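Fatty acid amide hydrolase (Candida albicans, PDB 6KVR) probably hydrolyses amides of monocarboxylic acids, including fatty acid amides, to the free acid and ammonia, as a member of the amidase signature family. Local coordinates at residues I153-M161 / V241-S252; M161-Y172 / F197-L207. All coordinates share one frame; numbering follows the deposited sequence.

Contact 1. Residues I153-M161 / V241-S252; sequences IPISLKEQM and VGYGGSAIGVGS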
loop_
_atom_site.group_PDB
_atom_site.type_symbol
_atom_site.label_atom_id
_atom_site.label_comp_id
_atom_site.label_asym_id
_atom_site.label_seq_id
_atom_site.Cartn_x
_atom_site.Cartn_y
_atom_site.Cartn_z
ATOM N N ILE A 153 -21.160 21.101 -11.380
ATOM C CA ILE A 153 -20.202 21.756 -10.502
ATOM C C ILE A 153 -18.909 22.013 -11.321
ATOM O O ILE A 153 -18.277 21.029 -11.730
ATOM C CB ILE A 153 -19.920 20.923 -9.249
ATOM C CG1 ILE A 153 -21.174 20.872 -8.379
ATOM C CG2 ILE A 153 -18.812 21.533 -8.419
ATOM C CD1 ILE A 153 -21.777 22.262 -8.095
ATOM N N PRO A 154 -18.541 23.257 -11.564
ATOM C CA PRO A 154 -17.306 23.537 -12.339
ATOM C C PRO A 154 -16.049 23.301 -11.515
ATOM O O PRO A 154 -15.835 23.926 -10.469
ATOM C CB PRO A 154 -17.455 25.018 -12.725
ATOM C CG PRO A 154 -18.878 25.375 -12.442
ATOM C CD PRO A 154 -19.304 24.484 -11.302
ATOM N N ILE A 155 -15.187 22.418 -12.016
ATOM C CA ILE A 155 -14.027 21.924 -11.285
ATOM C C ILE A 155 -12.794 22.175 -12.140
ATOM O O ILE A 155 -12.805 21.895 -13.343
ATOM C CB ILE A 155 -14.199 20.433 -10.931
ATOM C CG1 ILE A 155 -15.274 20.288 -9.846
ATOM C CG2 ILE A 155 -12.877 19.788 -10.496
ATOM C CD1 ILE A 155 -15.386 18.906 -9.248
ATOM N N SER A 156 -11.758 22.755 -11.534
ATOM C CA SER A 156 -10.497 22.989 -12.222
ATOM C C SER A 156 -9.545 21.813 -12.003
ATOM O O SER A 156 -9.576 21.148 -10.966
ATOM C CB SER A 156 -9.849 24.286 -11.738
ATOM O OG SER A 156 -9.710 24.274 -10.330
ATOM N N LEU A 157 -8.681 21.578 -12.985
ATOM C CA LEU A 157 -7.880 20.361 -13.075
ATOM C C LEU A 157 -6.413 20.722 -13.277
ATOM O O LEU A 157 -6.080 21.542 -14.141
ATOM C CB LEU A 157 -8.361 19.487 -14.230
ATOM C CG LEU A 157 -9.796 18.963 -14.157
ATOM C CD1 LEU A 157 -10.189 18.424 -15.495
ATOM C CD2 LEU A 157 -9.948 17.900 -13.067
ATOM N N LYS A 158 -5.541 20.129 -12.463
ATOM C CA LYS A 158 -4.108 20.286 -12.681
ATOM C C LYS A 158 -3.750 19.710 -14.048
ATOM O O LYS A 158 -4.262 18.657 -14.437
ATOM C CB LYS A 158 -3.333 19.588 -11.561
ATOM C CG LYS A 158 -1.854 19.917 -11.464
ATOM C CD LYS A 158 -1.219 19.145 -10.306
ATOM C CE LYS A 158 0.304 19.321 -10.284
ATOM N NZ LYS A 158 0.910 18.982 -8.951
ATOM N N GLU A 159 -2.889 20.423 -14.783
ATOM C CA GLU A 159 -2.618 20.072 -16.179
ATOM C C GLU A 159 -2.064 18.652 -16.332
ATOM O O GLU A 159 -2.418 17.946 -17.284
ATOM C CB GLU A 159 -1.647 21.083 -16.805
ATOM C CG GLU A 159 -1.478 20.944 -18.335
ATOM C CD GLU A 159 -0.509 19.813 -18.766
ATOM O OE1 GLU A 159 0.247 19.285 -17.910
ATOM O OE2 GLU A 159 -0.514 19.443 -19.966
ATOM N N GLN A 160 -1.171 18.225 -15.437
ATOM C CA GLN A 160 -0.461 16.960 -15.647
ATOM C C GLN A 160 -1.387 15.741 -15.720
ATOM O O GLN A 160 -0.946 14.678 -16.174
ATOM C CB GLN A 160 0.599 16.767 -14.550
ATOM C CG GLN A 160 0.027 16.646 -13.130
ATOM C CD GLN A 160 -0.037 15.215 -12.672
ATOM O OE1 GLN A 160 0.734 14.366 -13.144
ATOM N NE2 GLN A 160 -0.935 14.928 -11.730
HETATM N N MSE A 161 -2.645 15.858 -15.312
HETATM C CA MSE A 161 -3.570 14.732 -15.430
HETATM C C MSE A 161 -4.052 14.562 -16.861
HETATM O O MSE A 161 -4.451 15.536 -17.500
HETATM C CB MSE A 161 -4.780 14.908 -14.506
HETATM C CG MSE A 161 -4.430 14.961 -13.040
HETATM SE SE MSE A 161 -6.008 15.230 -11.892
HETATM C CE MSE A 161 -6.324 17.071 -12.369
ATOM N N VAL A 241 -8.567 28.614 -7.074
ATOM C CA VAL A 241 -9.481 28.333 -5.973
ATOM C C VAL A 241 -9.487 29.500 -4.990
ATOM O O VAL A 241 -10.551 30.001 -4.614
ATOM C CB VAL A 241 -9.118 26.991 -5.300
ATOM C CG1 VAL A 241 -9.968 26.741 -4.054
ATOM C CG2 VAL A 241 -9.288 25.837 -6.291
ATOM N N GLY A 242 -8.300 29.988 -4.600
ATOM C CA GLY A 242 -8.228 31.139 -3.704
ATOM C C GLY A 242 -8.950 32.370 -4.230
ATOM O O GLY A 242 -9.504 33.150 -3.456
ATOM N N TYR A 243 -8.955 32.560 -5.547
ATOM C CA TYR A 243 -9.695 33.629 -6.197
ATOM C C TYR A 243 -11.179 33.316 -6.362
ATOM O O TYR A 243 -11.955 34.233 -6.643
ATOM C CB TYR A 243 -9.090 33.901 -7.575
ATOM C CG TYR A 243 -9.508 35.206 -8.235
ATOM C CD1 TYR A 243 -8.827 36.389 -7.970
ATOM C CD2 TYR A 243 -10.547 35.247 -9.157
ATOM C CE1 TYR A 243 -9.189 37.587 -8.585
ATOM C CE2 TYR A 243 -10.913 36.451 -9.785
ATOM C CZ TYR A 243 -10.232 37.606 -9.495
ATOM O OH TYR A 243 -10.593 38.787 -10.106
ATOM N N GLY A 244 -11.590 32.057 -6.220
ATOM C CA GLY A 244 -12.963 31.678 -6.497
ATOM C C GLY A 244 -13.267 31.398 -7.953
ATOM O O GLY A 244 -14.445 31.287 -8.315
ATOM N N GLY A 245 -12.245 31.278 -8.798
ATOM C CA GLY A 245 -12.449 31.000 -10.208
ATOM C C GLY A 245 -12.989 29.617 -10.509
ATOM O O GLY A 245 -13.369 29.359 -11.657
ATOM N N SER A 246 -13.020 28.723 -9.524
ATOM C CA SER A 246 -13.727 27.462 -9.665
ATOM C C SER A 246 -14.270 27.081 -8.295
ATOM O O SER A 246 -13.871 27.642 -7.274
ATOM C CB SER A 246 -12.819 26.358 -10.235
ATOM O OG SER A 246 -11.818 25.996 -9.306
ATOM N N ALA A 247 -15.165 26.092 -8.276
ATOM C CA ALA A 247 -15.788 25.670 -7.027
ATOM C C ALA A 247 -14.954 24.641 -6.262
ATOM O O ALA A 247 -14.965 24.628 -5.020
ATOM C CB ALA A 247 -17.183 25.099 -7.313
ATOM N N ILE A 248 -14.271 23.743 -6.979
ATOM C CA ILE A 248 -13.322 22.805 -6.392
ATOM C C ILE A 248 -12.160 22.667 -7.362
ATOM O O ILE A 248 -12.335 22.754 -8.581
ATOM C CB ILE A 248 -13.940 21.416 -6.105
ATOM C CG1 ILE A 248 -15.247 21.539 -5.334
ATOM C CG2 ILE A 248 -12.967 20.534 -5.320
ATOM C CD1 ILE A 248 -15.946 20.205 -5.071
ATOM N N GLY A 249 -10.963 22.478 -6.811
ATOM C CA GLY A 249 -9.803 22.156 -7.620
ATOM C C GLY A 249 -9.225 20.796 -7.271
ATOM O O GLY A 249 -9.406 20.301 -6.157
ATOM N N VAL A 250 -8.529 20.182 -8.216
ATOM C CA VAL A 250 -7.904 18.876 -8.025
ATOM C C VAL A 250 -6.410 19.033 -8.263
ATOM O O VAL A 250 -5.993 19.491 -9.334
ATOM C CB VAL A 250 -8.490 17.813 -8.965
ATOM C CG1 VAL A 250 -7.978 16.396 -8.572
ATOM C CG2 VAL A 250 -9.997 17.861 -8.918
ATOM N N GLY A 251 -5.609 18.664 -7.268
ATOM C CA GLY A 251 -4.165 18.673 -7.407
ATOM C C GLY A 251 -3.530 17.348 -7.011
ATOM O O GLY A 251 -4.219 16.348 -6.812
ATOM N N SER A 252 -2.211 17.341 -6.889
ATOM C CA SER A 252 -1.465 16.180 -6.447
ATOM C C SER A 252 -0.410 16.659 -5.460
ATOM O O SER A 252 -0.074 17.848 -5.416
ATOM C CB SER A 252 -0.816 15.449 -7.625
ATOM O OG SER A 252 0.159 16.288 -8.232
#
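Strands 155-158 and 248-252 run parallel, their axes 4.8 Å apart and inclined by 15°, with Ser156 level with Gly249 and Leu157 with Val250. Ser156 N donates to Ile248 O at 3.0 Å, and Ser156 O takes the N-H of Val250; Lys158 N to Val250 O continues the ladder, while Ala247 N reaches back to Pro154 O. On one face Val250 sends CG2 against Ile155 CG2 (3.8 Å) and, more loosely, Leu157 CD2; its other methyl, CG1, meets the selenium of selenomethionine Met161 at 4.0 Å, the two side chains crossing nearly at right angles. On the opposite face Ser156 OG lies over Gly249 CA (3.4 Å) and hydrogen-bonds Ser246 OG at 2.9 Å; Glu237 also holds this hydroxyl. Lys158 stretches out fully, CG opposite the backbone N (chi1 -167°), which carries NZ past Gly251 to donate to Ser252 OG at 2.9 Å. The same NZ also hydrogen-bonds OG of Ser233, with Lys158 one of the residues predicted for the charge relay. Helix 185-192 covers Leu157 and Val250, helix 100-118 touches Pro154 and Ala247, and strands 199-201 and 295-300 flank the pair in the mixed sheet.

Contact 2. Residues M161-Y172 / F197-L207; sequences MNYKDKITHGGY and FYVRTSQPQTL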
loop_
_atom_site.group_PDB
_atom_site.type_symbol
_atom_site.label_atom_id
_atom_site.label_comp_id
_atom_site.label_asym_id
_atom_site.label_seq_id
_atom_site.Cartn_x
_atom_site.Cartn_y
_atom_site.Cartn_z
HETATM N N MSE A 161 -2.645 15.858 -15.312
HETATM C CA MSE A 161 -3.570 14.732 -15.430
HETATM C C MSE A 161 -4.052 14.562 -16.861
HETATM O O MSE A 161 -4.451 15.536 -17.500
HETATM C CB MSE A 161 -4.780 14.908 -14.506
HETATM C CG MSE A 161 -4.430 14.961 -13.040
HETATM SE SE MSE A 161 -6.008 15.230 -11.892
HETATM C CE MSE A 161 -6.324 17.071 -12.369
ATOM N N ASN A 162 -4.024 13.324 -17.350
ATOM C CA ASN A 162 -4.532 13.022 -18.687
ATOM C C ASN A 162 -5.908 13.636 -18.887
ATOM O O ASN A 162 -6.828 13.399 -18.098
ATOM C CB ASN A 162 -4.636 11.502 -18.912
ATOM C CG ASN A 162 -3.311 10.861 -19.258
ATOM O OD1 ASN A 162 -2.319 11.552 -19.486
ATOM N ND2 ASN A 162 -3.292 9.527 -19.316
ATOM N N TYR A 163 -6.045 14.415 -19.946
ATOM C CA TYR A 163 -7.340 14.891 -20.406
ATOM C C TYR A 163 -7.521 14.384 -21.827
ATOM O O TYR A 163 -6.649 14.598 -22.681
ATOM C CB TYR A 163 -7.438 16.427 -20.362
ATOM C CG TYR A 163 -8.863 16.943 -20.451
ATOM C CD1 TYR A 163 -9.531 16.977 -21.666
ATOM C CD2 TYR A 163 -9.541 17.388 -19.313
ATOM C CE1 TYR A 163 -10.824 17.449 -21.753
ATOM C CE2 TYR A 163 -10.844 17.855 -19.388
ATOM C CZ TYR A 163 -11.475 17.888 -20.617
ATOM O OH TYR A 163 -12.766 18.338 -20.716
ATOM N N LYS A 164 -8.656 13.730 -22.078
ATOM C CA LYS A 164 -8.897 13.078 -23.359
ATOM C C LYS A 164 -8.757 14.058 -24.517
ATOM O O LYS A 164 -9.372 15.126 -24.526
ATOM C CB LYS A 164 -10.286 12.453 -23.361
ATOM C CG LYS A 164 -10.861 12.223 -24.733
ATOM C CD LYS A 164 -12.178 11.475 -24.645
ATOM C CE LYS A 164 -12.722 11.191 -26.042
ATOM N NZ LYS A 164 -13.669 10.040 -26.057
ATOM N N ASP A 165 -7.911 13.689 -25.480
ATOM C CA ASP A 165 -7.736 14.390 -26.743
ATOM C C ASP A 165 -7.128 15.771 -26.568
ATOM O O ASP A 165 -7.317 16.634 -27.417
ATOM C CB ASP A 165 -9.048 14.489 -27.521
ATOM C CG ASP A 165 -9.544 13.127 -27.967
ATOM O OD1 ASP A 165 -8.677 12.267 -28.236
ATOM O OD2 ASP A 165 -10.778 12.907 -28.028
ATOM N N LYS A 166 -6.366 15.989 -25.501
ATOM C CA LYS A 166 -5.683 17.259 -25.303
ATOM C C LYS A 166 -4.247 17.014 -24.875
ATOM O O LYS A 166 -3.939 16.003 -24.238
ATOM C CB LYS A 166 -6.398 18.120 -24.278
ATOM C CG LYS A 166 -7.529 18.889 -24.892
ATOM C CD LYS A 166 -8.342 19.620 -23.857
ATOM C CE LYS A 166 -9.405 20.485 -24.532
ATOM N NZ LYS A 166 -10.585 20.338 -23.679
ATOM N N ILE A 167 -3.367 17.937 -25.277
ATOM C CA ILE A 167 -1.976 17.866 -24.862
ATOM C C ILE A 167 -1.918 17.694 -23.360
ATOM O O ILE A 167 -2.609 18.398 -22.612
ATOM C CB ILE A 167 -1.212 19.132 -25.280
ATOM C CG1 ILE A 167 -1.058 19.218 -26.794
ATOM C CG2 ILE A 167 0.161 19.164 -24.600
ATOM C CD1 ILE A 167 -0.669 20.650 -27.254
ATOM N N THR A 168 -1.087 16.752 -22.914
ATOM C CA THR A 168 -0.803 16.542 -21.503
ATOM C C THR A 168 0.708 16.426 -21.363
ATOM O O THR A 168 1.295 15.401 -21.723
ATOM C CB THR A 168 -1.514 15.300 -20.978
ATOM O OG1 THR A 168 -2.909 15.433 -21.240
ATOM C CG2 THR A 168 -1.289 15.138 -19.465
ATOM N N HIS A 169 1.337 17.474 -20.854
ATOM C CA HIS A 169 2.782 17.543 -20.861
ATOM C C HIS A 169 3.405 17.556 -19.479
ATOM O O HIS A 169 4.616 17.326 -19.370
ATOM C CB HIS A 169 3.246 18.784 -21.652
ATOM C CG HIS A 169 2.633 20.063 -21.178
ATOM N ND1 HIS A 169 2.860 20.570 -19.917
ATOM C CD2 HIS A 169 1.800 20.937 -21.792
ATOM C CE1 HIS A 169 2.190 21.702 -19.772
ATOM N NE2 HIS A 169 1.547 21.951 -20.900
ATOM N N GLY A 170 2.627 17.807 -18.428
ATOM C CA GLY A 170 3.165 17.762 -17.073
ATOM C C GLY A 170 4.304 18.726 -16.815
ATOM O O GLY A 170 5.154 18.455 -15.950
ATOM N N GLY A 171 4.353 19.845 -17.555
ATOM C CA GLY A 171 5.436 20.798 -17.457
ATOM C C GLY A 171 6.678 20.483 -18.276
ATOM O O GLY A 171 7.626 21.282 -18.258
ATOM N N TYR A 172 6.712 19.357 -18.994
ATOM C CA TYR A 172 7.876 18.962 -19.787
ATOM C C TYR A 172 7.632 19.341 -21.241
ATOM O O TYR A 172 6.635 18.915 -21.836
ATOM C CB TYR A 172 8.148 17.460 -19.677
ATOM C CG TYR A 172 8.452 16.968 -18.276
ATOM C CD1 TYR A 172 9.717 17.134 -17.717
ATOM C CD2 TYR A 172 7.478 16.334 -17.515
ATOM C CE1 TYR A 172 10.008 16.674 -16.437
ATOM C CE2 TYR A 172 7.752 15.886 -16.235
ATOM C CZ TYR A 172 9.018 16.062 -15.702
ATOM O OH TYR A 172 9.294 15.605 -14.437
ATOM N N PHE A 197 -15.941 20.767 -16.850
ATOM C CA PHE A 197 -14.531 21.116 -17.026
ATOM C C PHE A 197 -14.361 22.234 -18.043
ATOM O O PHE A 197 -15.108 22.321 -19.020
ATOM C CB PHE A 197 -13.711 19.915 -17.499
ATOM C CG PHE A 197 -13.801 18.720 -16.595
ATOM C CD1 PHE A 197 -13.704 18.857 -15.218
ATOM C CD2 PHE A 197 -13.957 17.448 -17.129
ATOM C CE1 PHE A 197 -13.760 17.731 -14.380
ATOM C CE2 PHE A 197 -14.011 16.323 -16.302
ATOM C CZ PHE A 197 -13.918 16.466 -14.940
ATOM N N TYR A 198 -13.319 23.051 -17.843
ATOM C CA TYR A 198 -13.123 24.232 -18.675
ATOM C C TYR A 198 -11.722 24.830 -18.577
ATOM O O TYR A 198 -11.328 25.583 -19.469
ATOM C CB TYR A 198 -14.163 25.312 -18.315
ATOM C CG TYR A 198 -14.147 25.735 -16.860
ATOM C CD1 TYR A 198 -14.537 24.857 -15.853
ATOM C CD2 TYR A 198 -13.720 27.000 -16.490
ATOM C CE1 TYR A 198 -14.512 25.238 -14.524
ATOM C CE2 TYR A 198 -13.692 27.387 -15.163
ATOM C CZ TYR A 198 -14.100 26.509 -14.189
ATOM O OH TYR A 198 -14.085 26.892 -12.870
ATOM N N VAL A 199 -10.968 24.533 -17.513
ATOM C CA VAL A 199 -9.636 25.111 -17.314
ATOM C C VAL A 199 -8.684 24.064 -16.732
ATOM O O VAL A 199 -9.061 23.270 -15.860
ATOM C CB VAL A 199 -9.685 26.358 -16.401
ATOM C CG1 VAL A 199 -10.272 26.017 -15.044
ATOM C CG2 VAL A 199 -8.307 26.956 -16.225
ATOM N N ARG A 200 -7.445 24.062 -17.226
ATOM C CA ARG A 200 -6.376 23.222 -16.701
ATOM C C ARG A 200 -5.250 24.145 -16.274
ATOM O O ARG A 200 -4.839 25.024 -17.044
ATOM C CB ARG A 200 -5.886 22.195 -17.740
ATOM C CG ARG A 200 -6.977 21.192 -18.143
ATOM C CD ARG A 200 -6.611 20.404 -19.389
ATOM N NE ARG A 200 -5.597 19.406 -19.088
ATOM C CZ ARG A 200 -4.841 18.813 -20.001
ATOM N NH1 ARG A 200 -4.972 19.092 -21.285
ATOM N NH2 ARG A 200 -3.954 17.895 -19.617
ATOM N N THR A 201 -4.762 23.949 -15.053
ATOM C CA THR A 201 -3.979 24.947 -14.338
ATOM C C THR A 201 -2.491 24.637 -14.367
ATOM O O THR A 201 -2.064 23.501 -14.600
ATOM C CB THR A 201 -4.451 25.048 -12.890
ATOM O OG1 THR A 201 -4.550 23.730 -12.329
ATOM C CG2 THR A 201 -5.818 25.724 -12.831
ATOM N N SER A 202 -1.708 25.666 -14.056
ATOM C CA SER A 202 -0.264 25.652 -14.228
ATOM C C SER A 202 0.436 24.870 -13.126
ATOM O O SER A 202 -0.120 24.595 -12.056
ATOM C CB SER A 202 0.296 27.074 -14.279
ATOM O OG SER A 202 0.022 27.740 -13.052
ATOM N N GLN A 203 1.688 24.532 -13.420
ATOM C CA GLN A 203 2.553 23.712 -12.589
ATOM C C GLN A 203 3.988 24.015 -12.994
ATOM O O GLN A 203 4.232 24.421 -14.132
ATOM C CB GLN A 203 2.240 22.223 -12.781
ATOM C CG GLN A 203 2.530 21.782 -14.200
ATOM C CD GLN A 203 1.544 20.777 -14.736
ATOM O OE1 GLN A 203 0.695 20.255 -14.004
ATOM N NE2 GLN A 203 1.638 20.507 -16.031
ATOM N N PRO A 204 4.940 23.854 -12.099
ATOM C CA PRO A 204 6.339 24.092 -12.464
ATOM C C PRO A 204 6.909 22.989 -13.344
ATOM O O PRO A 204 6.449 21.846 -13.333
ATOM C CB PRO A 204 7.049 24.119 -11.108
ATOM C CG PRO A 204 6.178 23.190 -10.256
ATOM C CD PRO A 204 4.776 23.559 -10.669
ATOM N N GLN A 205 7.936 23.356 -14.114
ATOM C CA GLN A 205 8.825 22.372 -14.718
ATOM C C GLN A 205 9.389 21.421 -13.655
ATOM O O GLN A 205 9.878 21.864 -12.606
ATOM C CB GLN A 205 9.944 23.123 -15.444
ATOM C CG GLN A 205 11.091 22.290 -15.973
ATOM C CD GLN A 205 12.307 23.174 -16.272
ATOM O OE1 GLN A 205 13.020 23.604 -15.360
ATOM N NE2 GLN A 205 12.533 23.457 -17.544
ATOM N N THR A 206 9.317 20.115 -13.940
ATOM C CA THR A 206 9.689 18.932 -13.140
ATOM C C THR A 206 8.630 18.573 -12.103
ATOM O O THR A 206 8.707 17.478 -11.531
ATOM C CB THR A 206 11.050 19.027 -12.402
ATOM O OG1 THR A 206 10.939 19.845 -11.223
ATOM C CG2 THR A 206 12.167 19.565 -13.300
ATOM N N LEU A 207 7.648 19.438 -11.834
ATOM C CA LEU A 207 6.619 19.207 -10.812
ATOM C C LEU A 207 7.209 19.105 -9.414
ATOM O O LEU A 207 6.592 18.536 -8.530
ATOM C CB LEU A 207 5.796 17.941 -11.094
ATOM C CG LEU A 207 5.215 17.826 -12.494
ATOM C CD1 LEU A 207 4.334 16.578 -12.624
ATOM C CD2 LEU A 207 4.446 19.088 -12.836
HETATM O O HOH W 1 -5.627 17.867 -16.655
#
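Arg200 presents one face of its guanidinium to the CB methylene of Tyr163, which sits over its centre, 3.5 Å from Arg200 CZ. The arginine chain bends at chi3 (74°), turning its flat end into the curl of 161-172. NH1 donates to Ile167 O at 2.8 Å, tilted from the carbonyl plane, and NH2 to Thr168 OG1 at 3.1 Å; NH2 also bonds Glu159 O, and its bonds to Met161 O and Ile167 O are weak and bent. A water accepts from Arg200 NE at 2.9 Å and probably bridges to Met161 O. The Glu123 salt bridge to NH1 probably offsets the buried charge, and the bonds at NH1 and NH2 limit the turning of the group. The Tyr163 ring crosses Phe197 obliquely, CE2 lying 3.9 Å from Phe197 CD2. Gln203, CG between backbone N and carbonyl carbon (chi1 64°), sets its amide nearly perpendicular to the His169 ring (87°), and Glu159 bonds its NE2. The 169-172 type I' turn meets the chain after the strand: Leu207 CD2 packs at 3.3 Å on Gly170 O, and Gly171, at positive phi, has its O 3.9 Å from Gln205 CA. Gly171 N is tied to His169 ND1, in the ring plane, which braces the turn. Tyr172 and Gln205 rest on helix 402-409, Val199 and Thr201 face helix 235-243, and Tyr163 and Phe197 both touch Leu157 of neighbouring strand 155-158.

In the fold
Contact 2 is nested along the chain inside the loop closed by contact 1; their centres lie about 12 Å apart and they share Met161. Strand 155-158 is the common element, lying between 199-201 and 248-253 in the sheet. Glu159, just beyond that strand, joins the two: its OE1 lies 2.6 Å from Gln203 NE2 and its O 2.8 Å from Arg200 NH2, both probable hydrogen bonds, while its carboxylate also takes the backbone N-H groups of His169 and Gly170. Contact 1 supplies Lys158 of the predicted charge relay. Contact 2 brings Leu207, predicted to bind substrate, and Gln203, whose side chain comes within about 4 Å of that of Lys158.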